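Local coordinates for pyridoxamine 5'-phosphate oxidase-related, FMN-binding protein (Paracoccus denitrificans, PDB 6VNA) that probably degrades c-type heme as a noncanonical heme oxygenase, built on the FMN-binding fold of the pyridoxamine 5'-phosphate oxidase family, at residues V53-L58 with F130-P135. Numbering follows the deposited sequence.
Sequences VPLALL and FWRIEP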
loop_
_atom_site.group_PDB
_atom_site.type_symbol
_atom_site.label_atom_id
_atom_site.label_comp_id
_atom_site.label_asym_id
_atom_site.label_seq_id
_atom_site.Cartn_x
_atom_site.Cartn_y
_atom_site.Cartn_z
ATOM N N VAL A 53 -4.075 16.429 -6.088
ATOM C CA VAL A 53 -4.374 15.055 -6.582
ATOM C C VAL A 53 -3.101 14.238 -6.410
ATOM O O VAL A 53 -2.022 14.692 -6.806
ATOM C CB VAL A 53 -4.846 15.092 -8.050
ATOM C CG1 VAL A 53 -4.887 13.711 -8.695
ATOM C CG2 VAL A 53 -6.198 15.782 -8.164
ATOM N N PRO A 54 -3.185 13.035 -5.798
ATOM C CA PRO A 54 -2.015 12.181 -5.617
ATOM C C PRO A 54 -1.231 12.017 -6.922
ATOM O O PRO A 54 -1.821 11.880 -7.968
ATOM C CB PRO A 54 -2.588 10.827 -5.197
ATOM C CG PRO A 54 -3.919 11.179 -4.563
ATOM C CD PRO A 54 -4.410 12.431 -5.279
ATOM N N LEU A 55 0.087 12.083 -6.836
ATOM C CA LEU A 55 0.987 12.046 -8.009
ATOM C C LEU A 55 2.123 11.102 -7.664
ATOM O O LEU A 55 2.815 11.388 -6.695
ATOM C CB LEU A 55 1.507 13.460 -8.269
ATOM C CG LEU A 55 2.501 13.621 -9.417
ATOM C CD1 LEU A 55 1.825 13.377 -10.760
ATOM C CD2 LEU A 55 3.130 15.012 -9.372
ATOM N N ALA A 56 2.267 10.019 -8.419
ATOM C CA ALA A 56 3.235 8.935 -8.162
ATOM C C ALA A 56 4.381 9.117 -9.152
ATOM O O ALA A 56 4.141 9.678 -10.227
ATOM C CB ALA A 56 2.532 7.603 -8.299
ATOM N N LEU A 57 5.589 8.716 -8.786
ATOM C CA LEU A 57 6.748 8.680 -9.711
ATOM C C LEU A 57 7.238 7.224 -9.764
ATOM O O LEU A 57 7.785 6.736 -8.748
ATOM C CB LEU A 57 7.804 9.659 -9.193
ATOM C CG LEU A 57 9.098 9.772 -10.001
ATOM C CD1 LEU A 57 8.830 10.187 -11.429
ATOM C CD2 LEU A 57 10.055 10.763 -9.353
ATOM N N LEU A 58 7.001 6.536 -10.885
ATOM C CA LEU A 58 7.300 5.088 -11.041
ATOM C C LEU A 58 8.367 4.904 -12.114
ATOM O O LEU A 58 8.372 5.687 -13.067
ATOM C CB LEU A 58 6.017 4.343 -11.421
ATOM C CG LEU A 58 4.814 4.566 -10.506
ATOM C CD1 LEU A 58 3.657 3.684 -10.908
ATOM C CD2 LEU A 58 5.158 4.313 -9.054
ATOM N N PHE A 130 5.684 10.130 -14.273
ATOM C CA PHE A 130 4.627 10.641 -13.375
ATOM C C PHE A 130 3.291 10.023 -13.774
ATOM O O PHE A 130 2.986 10.017 -14.978
ATOM C CB PHE A 130 4.565 12.170 -13.416
ATOM C CG PHE A 130 5.735 12.845 -12.755
ATOM C CD1 PHE A 130 5.787 12.980 -11.373
ATOM C CD2 PHE A 130 6.790 13.327 -13.509
ATOM C CE1 PHE A 130 6.861 13.610 -10.764
ATOM C CE2 PHE A 130 7.864 13.955 -12.897
ATOM C CZ PHE A 130 7.898 14.093 -11.526
ATOM N N TRP A 131 2.543 9.557 -12.768
ATOM C CA TRP A 131 1.127 9.102 -12.827
ATOM C C TRP A 131 0.276 9.891 -11.820
ATOM O O TRP A 131 0.632 9.871 -10.622
ATOM C CB TRP A 131 1.043 7.621 -12.468
ATOM C CG TRP A 131 1.720 6.689 -13.418
ATOM C CD1 TRP A 131 3.050 6.404 -13.531
ATOM C CD2 TRP A 131 1.046 5.838 -14.353
ATOM N NE1 TRP A 131 3.251 5.455 -14.504
ATOM C CE2 TRP A 131 2.041 5.091 -15.024
ATOM C CE3 TRP A 131 -0.300 5.661 -14.691
ATOM C CZ2 TRP A 131 1.725 4.170 -16.016
ATOM C CZ3 TRP A 131 -0.611 4.753 -15.679
ATOM C CH2 TRP A 131 0.389 4.017 -16.322
ATOM N N ARG A 132 -0.830 10.495 -12.264
ATOM C CA ARG A 132 -1.883 11.029 -11.370
ATOM C C ARG A 132 -2.770 9.863 -10.950
ATOM O O ARG A 132 -3.178 9.099 -11.825
ATOM C CB ARG A 132 -2.731 12.094 -12.070
ATOM C CG ARG A 132 -1.989 13.397 -12.322
ATOM C CD ARG A 132 -2.750 14.301 -13.275
ATOM N NE ARG A 132 -4.111 14.564 -12.834
ATOM C CZ ARG A 132 -4.483 15.561 -12.038
ATOM N NH1 ARG A 132 -3.591 16.407 -11.548
ATOM N NH2 ARG A 132 -5.754 15.696 -11.714
ATOM N N ILE A 133 -3.054 9.723 -9.661
ATOM C CA ILE A 133 -3.996 8.682 -9.169
ATOM C C ILE A 133 -5.242 9.419 -8.711
ATOM O O ILE A 133 -5.232 9.958 -7.589
ATOM C CB ILE A 133 -3.342 7.789 -8.097
ATOM C CG1 ILE A 133 -2.120 7.085 -8.687
ATOM C CG2 ILE A 133 -4.336 6.777 -7.552
ATOM C CD1 ILE A 133 -1.178 6.552 -7.675
ATOM N N GLU A 134 -6.235 9.491 -9.600
ATOM C CA GLU A 134 -7.468 10.289 -9.415
ATOM C C GLU A 134 -8.372 9.533 -8.458
ATOM O O GLU A 134 -8.731 8.393 -8.716
ATOM C CB GLU A 134 -8.153 10.551 -10.750
ATOM C CG GLU A 134 -7.332 11.425 -11.680
ATOM C CD GLU A 134 -7.866 11.498 -13.102
ATOM O OE1 GLU A 134 -8.855 10.791 -13.392
ATOM O OE2 GLU A 134 -7.286 12.256 -13.918
ATOM N N PRO A 135 -8.710 10.119 -7.294
ATOM C CA PRO A 135 -9.507 9.408 -6.305
ATOM C C PRO A 135 -10.977 9.280 -6.703
ATOM O O PRO A 135 -11.536 10.211 -7.228
ATOM C CB PRO A 135 -9.346 10.236 -5.016
ATOM C CG PRO A 135 -8.951 11.620 -5.495
ATOM C CD PRO A 135 -8.216 11.416 -6.802
#
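Residues 54-58 and 130-135, on strands 54-59 and 128-135, run antiparallel as neighbours in the sheet of the FMN-binding fold, paired through backbone bonds in both directions between A56 and W131. The A56 N to W131 O bond, 2.7 Å long, is nearly straight and in the carbonyl plane, whereas the I133 N to P54 O hydrogen bond, 3.0 Å, approaches from above the carbonyl plane. R132 leaves the sheet on the face of L55, L57 and F130. Its CB directs CG anti to the carbonyl carbon, and CG lies 4.1 Å from L55 CD1; a bend at chi3 (55°) then swings the guanidinium over V53. There V53 CG1 covers one guanidinium face, 3.8 Å from R132 CZ, while V53 CG2 meets R132 NH2 at 3.6 Å. The terminal nitrogens form salt bridges outside the pair, NH1 with D49 and NH2 with D51. An alanine at R132 would probably loosen the turn before P54, since the guanidinium's hold on both aspartates and its cover on V53 would go. Farther along, L57 CD1 stands 3.9 Å above the F130 ring centre, a CH-pi contact, and W112 meets that ring edge-to-face. Apolar packing thus runs through the pair, beside a charge that two aspartates probably stabilise while V53 packs against one guanidinium face.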